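Local coordinates for type IV pilus assembly protein PilF (Pseudomonas aeruginosa, PDB 2HO1) that is an outer membrane lipoprotein of tetratricopeptide repeats that interacts with the secretin PilQ and is essential for its outer membrane localization and assembly into dodecamers, at residues S69-H74 against L98-R103; V58-A63 against H74-V79; E93-L98 against Y125-E130. One frame throughout, in Å; residues are numbered along the deposited sequence. Where two conformers were deposited one is given.

Interaction 1. Residues S69-H74 against L98-R103; sequences SSADAH and LASDSR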
loop_
_atom_site.group_PDB
_atom_site.type_symbol
_atom_site.label_atom_id
_atom_site.label_comp_id
_atom_site.label_asym_id
_atom_site.label_seq_id
_atom_site.Cartn_x
_atom_site.Cartn_y
_atom_site.Cartn_z
ATOM N N SER A 69 -9.968 -5.008 -26.121
ATOM C CA SER A 69 -9.555 -5.061 -24.732
ATOM C C SER A 69 -8.257 -4.296 -24.434
ATOM O O SER A 69 -7.705 -4.399 -23.346
ATOM C CB SER A 69 -9.436 -6.519 -24.290
ATOM O OG SER A 69 -8.294 -7.129 -24.857
ATOM N N SER A 70 -7.773 -3.515 -25.393
ATOM C CA SER A 70 -6.550 -2.739 -25.161
ATOM C C SER A 70 -6.653 -1.866 -23.896
ATOM O O SER A 70 -7.479 -0.940 -23.832
ATOM C CB SER A 70 -6.245 -1.839 -26.361
ATOM O OG SER A 70 -5.262 -0.879 -26.017
ATOM N N ALA A 71 -5.800 -2.142 -22.908
ATOM C CA ALA A 71 -5.823 -1.399 -21.663
ATOM C C ALA A 71 -5.395 0.047 -21.872
ATOM O O ALA A 71 -5.939 0.968 -21.240
ATOM C CB ALA A 71 -4.921 -2.067 -20.624
ATOM N N ASP A 72 -4.420 0.258 -22.750
ATOM C CA ASP A 72 -3.950 1.605 -22.981
ATOM C C ASP A 72 -4.992 2.447 -23.743
ATOM O O ASP A 72 -5.043 3.657 -23.558
ATOM C CB ASP A 72 -2.629 1.605 -23.764
ATOM C CG ASP A 72 -1.410 1.254 -22.900
ATOM O OD1 ASP A 72 -1.541 1.010 -21.682
ATOM O OD2 ASP A 72 -0.301 1.235 -23.462
ATOM N N ALA A 73 -5.797 1.821 -24.595
ATOM C CA ALA A 73 -6.805 2.576 -25.346
ATOM C C ALA A 73 -7.963 2.937 -24.422
ATOM O O ALA A 73 -8.486 4.067 -24.455
ATOM C CB ALA A 73 -7.292 1.784 -26.538
ATOM N N HIS A 74 -8.381 1.985 -23.598
ATOM C CA HIS A 74 -9.436 2.295 -22.627
ATOM C C HIS A 74 -8.948 3.399 -21.685
ATOM O O HIS A 74 -9.659 4.375 -21.415
ATOM C CB HIS A 74 -9.789 1.056 -21.832
ATOM C CG HIS A 74 -10.646 0.106 -22.592
ATOM N ND1 HIS A 74 -11.885 0.460 -23.087
ATOM C CD2 HIS A 74 -10.445 -1.178 -22.957
ATOM C CE1 HIS A 74 -12.409 -0.571 -23.723
ATOM N NE2 HIS A 74 -11.557 -1.578 -23.658
ATOM N N LEU A 98 -8.416 -1.594 -16.482
ATOM C CA LEU A 98 -7.909 -2.456 -15.425
ATOM C C LEU A 98 -8.422 -3.908 -15.454
ATOM O O LEU A 98 -7.903 -4.757 -14.746
ATOM C CB LEU A 98 -8.238 -1.846 -14.071
ATOM C CG LEU A 98 -7.547 -0.498 -13.890
ATOM C CD1 LEU A 98 -8.124 0.187 -12.665
ATOM C CD2 LEU A 98 -6.007 -0.715 -13.758
ATOM N N ALA A 99 -9.442 -4.190 -16.254
ATOM C CA ALA A 99 -9.974 -5.542 -16.320
ATOM C C ALA A 99 -8.883 -6.347 -16.982
ATOM O O ALA A 99 -8.554 -7.457 -16.557
ATOM C CB ALA A 99 -11.255 -5.580 -17.157
ATOM N N SER A 100 -8.302 -5.752 -18.017
ATOM C CA SER A 100 -7.223 -6.378 -18.764
ATOM C C SER A 100 -6.093 -6.759 -17.799
ATOM O O SER A 100 -5.821 -7.945 -17.575
ATOM C CB SER A 100 -6.732 -5.406 -19.834
ATOM O OG SER A 100 -7.822 -5.014 -20.658
ATOM N N ASP A 101 -5.433 -5.749 -17.239
ATOM C CA ASP A 101 -4.369 -5.973 -16.267
ATOM C C ASP A 101 -4.674 -5.140 -15.026
ATOM O O ASP A 101 -4.396 -3.957 -14.984
ATOM C CB ASP A 101 -2.992 -5.593 -16.847
ATOM C CG ASP A 101 -2.981 -4.215 -17.504
ATOM O OD1 ASP A 101 -4.014 -3.494 -17.414
ATOM O OD2 ASP A 101 -1.930 -3.860 -18.103
ATOM N N SER A 102 -5.272 -5.778 -14.028
ATOM C CA SER A 102 -5.640 -5.121 -12.770
ATOM C C SER A 102 -4.472 -4.523 -11.969
ATOM O O SER A 102 -4.709 -3.773 -11.012
ATOM C CB SER A 102 -6.365 -6.113 -11.862
ATOM O OG SER A 102 -5.492 -7.182 -11.530
ATOM N N ARG A 103 -3.231 -4.856 -12.344
ATOM C CA ARG A 103 -2.060 -4.352 -11.606
ATOM C C ARG A 103 -1.144 -3.348 -12.316
ATOM O O ARG A 103 -0.037 -3.080 -11.842
ATOM C CB ARG A 103 -1.245 -5.529 -11.048
ATOM C CG ARG A 103 -2.070 -6.330 -10.017
ATOM C CD ARG A 103 -1.264 -7.348 -9.191
ATOM N NE ARG A 103 -0.696 -8.428 -9.998
ATOM C CZ ARG A 103 0.576 -8.484 -10.385
ATOM N NH1 ARG A 103 1.421 -7.519 -10.033
ATOM N NH2 ARG A 103 1.004 -9.509 -11.117
HETATM O O HOH W 1 -0.779 -2.314 -20.977
#
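The hydroxyl of S100 and the backbone carbonyl of S69 make the one direct polar bond between these segments: S100 OG donates to S69 O over 2.8 Å. The donor lies in the carbonyl plane, with a C=O...OG angle of 150°. S100 OG stands anti to its own carbonyl carbon (chi1 -56°), and this turn carries the hydroxyl across to the other segment. Serine suits the place because its short arm can reach a backbone oxygen at an exposed helix end.

Van der Waals contact centres on A71, whose methyl group points at the other segment. A71 CB rests 3.9 Å from S100 CB and 3.6 Å from D101 OD1, and the small side chain lets the backbones approach to 5.9 Å between A71 CA and S100 CA. A water lies between D72 OD1 and D101 OD2, with long, weak bonds to both carboxylates, and may at most screen them slightly; R106 is a long, weak ion-pair partner of D72.

A capping bond lies just behind the contact. S70 is the N-cap of helix 71-83, its OG accepting from A73 N at 3.1 Å, which ties down an amide at the helix start. D101 is the first residue to leave the helical conformation after helix 87-100, and a hydrogen bond from N104 to its OD2 helps hold the carboxylate.

The contact thus joins the start of helix 71-83 to the end of helix 87-100, two helices that follow each other in the tetratricopeptide array. On its flanks, S70 and A73 pack on helix 33-49, while L98 turns to helix 105-117.

Interaction 2. Residues V58-A63 against H74-V79; sequences VPLRKA and HAALAV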
loop_
_atom_site.group_PDB
_atom_site.type_symbol
_atom_site.label_atom_id
_atom_site.label_comp_id
_atom_site.label_asym_id
_atom_site.label_seq_id
_atom_site.Cartn_x
_atom_site.Cartn_y
_atom_site.Cartn_z
ATOM N N VAL A 58 -11.631 9.819 -32.002
ATOM C CA VAL A 58 -11.589 9.133 -33.302
ATOM C C VAL A 58 -10.500 8.070 -33.332
ATOM O O VAL A 58 -10.791 6.891 -33.533
ATOM C CB VAL A 58 -11.371 10.141 -34.475
ATOM C CG1 VAL A 58 -11.285 9.392 -35.811
ATOM C CG2 VAL A 58 -12.517 11.157 -34.503
ATOM N N PRO A 59 -9.233 8.477 -33.145
ATOM C CA PRO A 59 -8.086 7.562 -33.136
ATOM C C PRO A 59 -8.260 6.455 -32.080
ATOM O O PRO A 59 -7.980 5.271 -32.336
ATOM C CB PRO A 59 -6.906 8.468 -32.769
ATOM C CG PRO A 59 -7.330 9.830 -33.203
ATOM C CD PRO A 59 -8.808 9.876 -32.931
ATOM N N LEU A 60 -8.719 6.833 -30.889
ATOM C CA LEU A 60 -8.873 5.849 -29.822
ATOM C C LEU A 60 -9.962 4.807 -30.118
ATOM O O LEU A 60 -9.835 3.653 -29.731
ATOM C CB LEU A 60 -9.110 6.560 -28.474
ATOM C CG LEU A 60 -7.961 7.497 -28.045
ATOM C CD1 LEU A 60 -8.364 8.235 -26.792
ATOM C CD2 LEU A 60 -6.656 6.702 -27.803
ATOM N N ARG A 61 -11.022 5.178 -30.822
ATOM C CA ARG A 61 -12.027 4.160 -31.111
ATOM C C ARG A 61 -11.448 3.213 -32.149
ATOM O O ARG A 61 -11.770 2.019 -32.145
ATOM C CB ARG A 61 -13.325 4.766 -31.636
ATOM C CG ARG A 61 -13.857 5.925 -30.827
ATOM C CD ARG A 61 -14.809 5.575 -29.674
ATOM N NE ARG A 61 -15.498 6.814 -29.278
ATOM C CZ ARG A 61 -16.287 6.978 -28.221
ATOM N NH1 ARG A 61 -16.519 5.984 -27.376
ATOM N NH2 ARG A 61 -16.838 8.167 -28.008
ATOM N N LYS A 62 -10.590 3.731 -33.034
ATOM C CA LYS A 62 -9.974 2.876 -34.054
ATOM C C LYS A 62 -9.092 1.864 -33.346
ATOM O O LYS A 62 -9.134 0.676 -33.641
ATOM C CB LYS A 62 -9.134 3.689 -35.047
ATOM C CG LYS A 62 -9.947 4.537 -36.008
ATOM C CD LYS A 62 -9.047 5.259 -37.022
ATOM C CE LYS A 62 -9.857 6.200 -37.920
ATOM N NZ LYS A 62 -8.982 7.034 -38.820
ATOM N N ALA A 63 -8.285 2.336 -32.404
ATOM C CA ALA A 63 -7.437 1.423 -31.644
ATOM C C ALA A 63 -8.305 0.331 -31.017
ATOM O O ALA A 63 -7.957 -0.855 -31.060
ATOM C CB ALA A 63 -6.703 2.159 -30.567
ATOM N N HIS A 74 -8.381 1.985 -23.598
ATOM C CA HIS A 74 -9.436 2.295 -22.627
ATOM C C HIS A 74 -8.948 3.399 -21.685
ATOM O O HIS A 74 -9.659 4.375 -21.415
ATOM C CB HIS A 74 -9.789 1.056 -21.832
ATOM C CG HIS A 74 -10.646 0.106 -22.592
ATOM N ND1 HIS A 74 -11.885 0.460 -23.087
ATOM C CD2 HIS A 74 -10.445 -1.178 -22.957
ATOM C CE1 HIS A 74 -12.409 -0.571 -23.723
ATOM N NE2 HIS A 74 -11.557 -1.578 -23.658
ATOM N N ALA A 75 -7.709 3.275 -21.223
ATOM C CA ALA A 75 -7.145 4.262 -20.299
ATOM C C ALA A 75 -7.089 5.678 -20.872
ATOM O O ALA A 75 -7.371 6.656 -20.180
ATOM C CB ALA A 75 -5.750 3.814 -19.855
ATOM N N ALA A 76 -6.702 5.800 -22.136
ATOM C CA ALA A 76 -6.641 7.101 -22.780
ATOM C C ALA A 76 -8.058 7.662 -22.943
ATOM O O ALA A 76 -8.304 8.847 -22.705
ATOM C CB ALA A 76 -5.956 6.970 -24.156
ATOM N N LEU A 77 -8.986 6.816 -23.373
ATOM C CA LEU A 77 -10.374 7.253 -23.531
ATOM C C LEU A 77 -10.890 7.731 -22.161
ATOM O O LEU A 77 -11.614 8.712 -22.080
ATOM C CB LEU A 77 -11.218 6.103 -24.082
ATOM C CG LEU A 77 -12.615 6.401 -24.648
ATOM C CD1 LEU A 77 -12.564 7.501 -25.728
ATOM C CD2 LEU A 77 -13.153 5.093 -25.247
ATOM N N ALA A 78 -10.490 7.038 -21.089
ATOM C CA ALA A 78 -10.845 7.416 -19.731
ATOM C C ALA A 78 -10.449 8.846 -19.386
ATOM O O ALA A 78 -11.221 9.561 -18.754
ATOM C CB ALA A 78 -10.257 6.438 -18.729
ATOM N N VAL A 79 -9.258 9.278 -19.806
ATOM C CA VAL A 79 -8.879 10.646 -19.492
ATOM C C VAL A 79 -9.585 11.612 -20.447
ATOM O O VAL A 79 -9.741 12.792 -20.130
ATOM C CB VAL A 79 -7.347 10.859 -19.545
ATOM C CG1 VAL A 79 -6.629 9.729 -18.801
ATOM C CG2 VAL A 79 -6.894 10.973 -20.968
#
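L60 and A76 meet through methyl groups, L60 CD2 lying 3.7 Å from A76 CB, where two successive helices of the tetratricopeptide array pack antiparallel: helix 57-66 of TPR 1 and helix 71-83, which follows it. The second methyl of L60 settles against the other helix too, with CD1 3.8 Å from L77 N. Branched leucine therefore spreads two methyls over the surface of helix 71-83, while alanine at 76 offers a low, smooth seat for them.

L77 supplies the reciprocal arm. Its CG is anti to the backbone N (chi1 -165°), directing the isobutyl group toward helix 57-66, where CD1 comes within 4.4 Å of L60 CD1. Its other methyl is approached by R61, whose chain starts away from the contact but bends at chi2 (-89°) and returns to cross the leucine at about a right angle. Arginine is long enough to come back over the margin and lay its guanidinium end beside the L77 methyl, the residue itself remaining exposed.

Behind these contacts, the local helix axes approach to 9.7 Å with 153° between their directions, and L60 and L77 are the closest residues by CA position. Further packing surrounds them: L60 also packs on V80, L77 on K57 and L64, and A63 on A73. Helix 33-49 supports both segments, touching P59 and A63 on one and V79 on the other. At the rim of this buried contact, R61 NH1 stands 4.1 Å from L77 CD2, with the methyl placed obliquely to the guanidinium, neither squarely over its face nor at its edge.

Interaction 3. Residues E93-L98 against Y125-E130; sequences EYRKAL and YQRLLE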
loop_
_atom_site.group_PDB
_atom_site.type_symbol
_atom_site.label_atom_id
_atom_site.label_comp_id
_atom_site.label_asym_id
_atom_site.label_seq_id
_atom_site.Cartn_x
_atom_site.Cartn_y
_atom_site.Cartn_z
ATOM N N GLU A 93 -14.413 3.471 -18.267
ATOM C CA GLU A 93 -13.253 3.211 -19.105
ATOM C C GLU A 93 -12.039 2.849 -18.247
ATOM O O GLU A 93 -11.233 2.022 -18.640
ATOM C CB GLU A 93 -12.955 4.411 -19.986
ATOM C CG GLU A 93 -13.892 4.546 -21.198
ATOM C CD GLU A 93 -13.911 3.297 -22.079
ATOM O OE1 GLU A 93 -12.826 2.764 -22.420
ATOM O OE2 GLU A 93 -15.017 2.850 -22.448
ATOM N N TYR A 94 -11.894 3.502 -17.094
ATOM C CA TYR A 94 -10.823 3.157 -16.174
ATOM C C TYR A 94 -10.957 1.709 -15.728
ATOM O O TYR A 94 -9.971 0.984 -15.651
ATOM C CB TYR A 94 -10.812 4.099 -14.970
ATOM C CG TYR A 94 -9.953 5.332 -15.156
ATOM C CD1 TYR A 94 -8.638 5.228 -15.583
ATOM C CD2 TYR A 94 -10.458 6.598 -14.901
ATOM C CE1 TYR A 94 -7.852 6.349 -15.753
ATOM C CE2 TYR A 94 -9.680 7.723 -15.068
ATOM C CZ TYR A 94 -8.377 7.594 -15.493
ATOM O OH TYR A 94 -7.598 8.713 -15.659
ATOM N N ARG A 95 -12.183 1.272 -15.461
ATOM C CA ARG A 95 -12.395 -0.105 -15.047
ATOM C C ARG A 95 -12.142 -1.094 -16.172
ATOM O O ARG A 95 -11.623 -2.177 -15.926
ATOM C CB ARG A 95 -13.804 -0.294 -14.473
ATOM C CG ARG A 95 -14.000 0.389 -13.144
ATOM C CD ARG A 95 -15.347 -0.007 -12.607
ATOM N NE ARG A 95 -15.873 0.843 -11.552
ATOM C CZ ARG A 95 -15.479 0.830 -10.278
ATOM N NH1 ARG A 95 -14.509 0.007 -9.871
ATOM N NH2 ARG A 95 -16.103 1.608 -9.392
ATOM N N LYS A 96 -12.504 -0.740 -17.404
ATOM C CA LYS A 96 -12.261 -1.647 -18.520
ATOM C C LYS A 96 -10.759 -1.778 -18.753
ATOM O O LYS A 96 -10.280 -2.840 -19.101
ATOM C CB LYS A 96 -12.932 -1.165 -19.818
ATOM C CG LYS A 96 -14.477 -1.244 -19.788
ATOM C CD LYS A 96 -15.060 -0.852 -21.135
ATOM C CE LYS A 96 -16.575 -0.964 -21.143
ATOM N NZ LYS A 96 -17.098 -0.587 -22.493
ATOM N N ALA A 97 -10.031 -0.683 -18.571
ATOM C CA ALA A 97 -8.585 -0.671 -18.746
ATOM C C ALA A 97 -7.931 -1.620 -17.718
ATOM O O ALA A 97 -7.024 -2.372 -18.054
ATOM C CB ALA A 97 -8.081 0.736 -18.566
ATOM N N LEU A 98 -8.416 -1.594 -16.482
ATOM C CA LEU A 98 -7.909 -2.456 -15.425
ATOM C C LEU A 98 -8.422 -3.908 -15.454
ATOM O O LEU A 98 -7.903 -4.757 -14.746
ATOM C CB LEU A 98 -8.238 -1.846 -14.071
ATOM C CG LEU A 98 -7.547 -0.498 -13.890
ATOM C CD1 LEU A 98 -8.124 0.187 -12.665
ATOM C CD2 LEU A 98 -6.007 -0.715 -13.758
ATOM N N TYR A 125 -7.557 5.658 -2.404
ATOM C CA TYR A 125 -6.525 5.083 -1.530
ATOM C C TYR A 125 -6.240 3.632 -1.907
ATOM O O TYR A 125 -5.084 3.251 -2.105
ATOM C CB TYR A 125 -6.980 5.170 -0.059
ATOM C CG TYR A 125 -5.845 5.019 0.945
ATOM C CD1 TYR A 125 -4.854 6.004 1.063
ATOM C CD2 TYR A 125 -5.766 3.896 1.783
ATOM C CE1 TYR A 125 -3.819 5.877 1.980
ATOM C CE2 TYR A 125 -4.726 3.764 2.722
ATOM C CZ TYR A 125 -3.761 4.765 2.803
ATOM O OH TYR A 125 -2.737 4.643 3.698
ATOM N N GLN A 126 -7.295 2.828 -2.044
ATOM C CA GLN A 126 -7.148 1.437 -2.415
ATOM C C GLN A 126 -6.421 1.223 -3.758
ATOM O O GLN A 126 -5.522 0.360 -3.845
ATOM C CB GLN A 126 -8.522 0.751 -2.455
ATOM C CG GLN A 126 -9.175 0.629 -1.061
ATOM C CD GLN A 126 -10.651 0.184 -1.105
ATOM O OE1 GLN A 126 -11.380 0.472 -2.067
ATOM N NE2 GLN A 126 -11.100 -0.500 -0.044
ATOM N N ARG A 127 -6.807 1.982 -4.793
ATOM C CA ARG A 127 -6.177 1.825 -6.101
ATOM C C ARG A 127 -4.733 2.267 -6.044
ATOM O O ARG A 127 -3.884 1.643 -6.653
ATOM C CB ARG A 127 -6.925 2.610 -7.193
ATOM C CG ARG A 127 -8.355 2.185 -7.393
ATOM C CD ARG A 127 -8.468 0.744 -7.861
ATOM N NE ARG A 127 -9.822 0.380 -8.273
ATOM C CZ ARG A 127 -10.118 -0.767 -8.890
ATOM N NH1 ARG A 127 -9.151 -1.632 -9.161
ATOM N NH2 ARG A 127 -11.371 -1.065 -9.225
ATOM N N LEU A 128 -4.462 3.335 -5.300
ATOM C CA LEU A 128 -3.110 3.843 -5.161
ATOM C C LEU A 128 -2.211 2.865 -4.380
ATOM O O LEU A 128 -1.033 2.712 -4.708
ATOM C CB LEU A 128 -3.132 5.217 -4.492
ATOM C CG LEU A 128 -3.773 6.283 -5.387
ATOM C CD1 LEU A 128 -4.065 7.544 -4.551
ATOM C CD2 LEU A 128 -2.845 6.606 -6.590
ATOM N N LEU A 129 -2.760 2.203 -3.357
ATOM C CA LEU A 129 -1.995 1.216 -2.597
ATOM C C LEU A 129 -1.574 0.081 -3.544
ATOM O O LEU A 129 -0.470 -0.459 -3.444
ATOM C CB LEU A 129 -2.834 0.623 -1.459
ATOM C CG LEU A 129 -3.006 1.471 -0.204
ATOM C CD1 LEU A 129 -3.807 0.701 0.846
ATOM C CD2 LEU A 129 -1.641 1.822 0.341
ATOM N N GLU A 130 -2.455 -0.298 -4.469
ATOM C CA GLU A 130 -2.090 -1.366 -5.385
ATOM C C GLU A 130 -1.028 -0.828 -6.376
ATOM O O GLU A 130 -0.074 -1.525 -6.727
ATOM C CB GLU A 130 -3.331 -1.903 -6.120
ATOM C CG GLU A 130 -3.013 -2.910 -7.216
ATOM C CD GLU A 130 -2.487 -4.266 -6.698
ATOM O OE1 GLU A 130 -3.249 -5.007 -6.015
ATOM O OE2 GLU A 130 -1.294 -4.583 -6.987
#
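The backbones of E93-L98 and Y125-E130 stay well apart, the nearest CA atoms, those of L98 and R127, being 10.4 Å from each other. Both segments are regular helix, so long side chains must span the gap.

R127 does most of this. Its chain bends at chi2 (-63°) and carries the guanidinium toward helix 87-100, where L98 CD1 lies over one face, offset toward the rim and 4.1 Å from R127 NH1. Leucine fits here because its methyl can lie against one end of the flat face without asking for a hydrogen bond.

At that group's edge R127 NH2 meets R95 NH1 at 3.4 Å, close to the planes of both guanidinium groups, which are 55° apart. Both atoms are donors, so this is a close approach of like charges, and R120 brings another near R95. A salt bridge from R95 NE to D91 in its own helix may offset part of this clustered positive charge; E123 adds a long, weak ion pair.

Contact between helix 87-100 of TPR 2 and helix 121-131 of TPR 3, with helix 105-117 of TPR 3 also touching both, is characteristic of the stacked TPR superhelix.

Overall arrangement
Helix 71-83 serves interactions 1 and 2, and helix 87-100 serves interactions 1 and 3, so the three form a continuous run through the early repeats. Interaction 2 is buried and almost wholly apolar; interaction 1 lies at the surface, where helix ends offer hydroxyls, carboxylates and a carbonyl; interaction 3 is partly buried and mixes a leucine with two arginines. H74 hydrogen-bonds through ND1 to E93 OE1 at 2.6 Å and so ties the segments that share it in interactions 1 and 2 to a segment of interaction 3. L98 is likewise common to interactions 1 and 3. Interactions 2 and 3, with centres about 17 Å apart, also meet where A78 packs on E93.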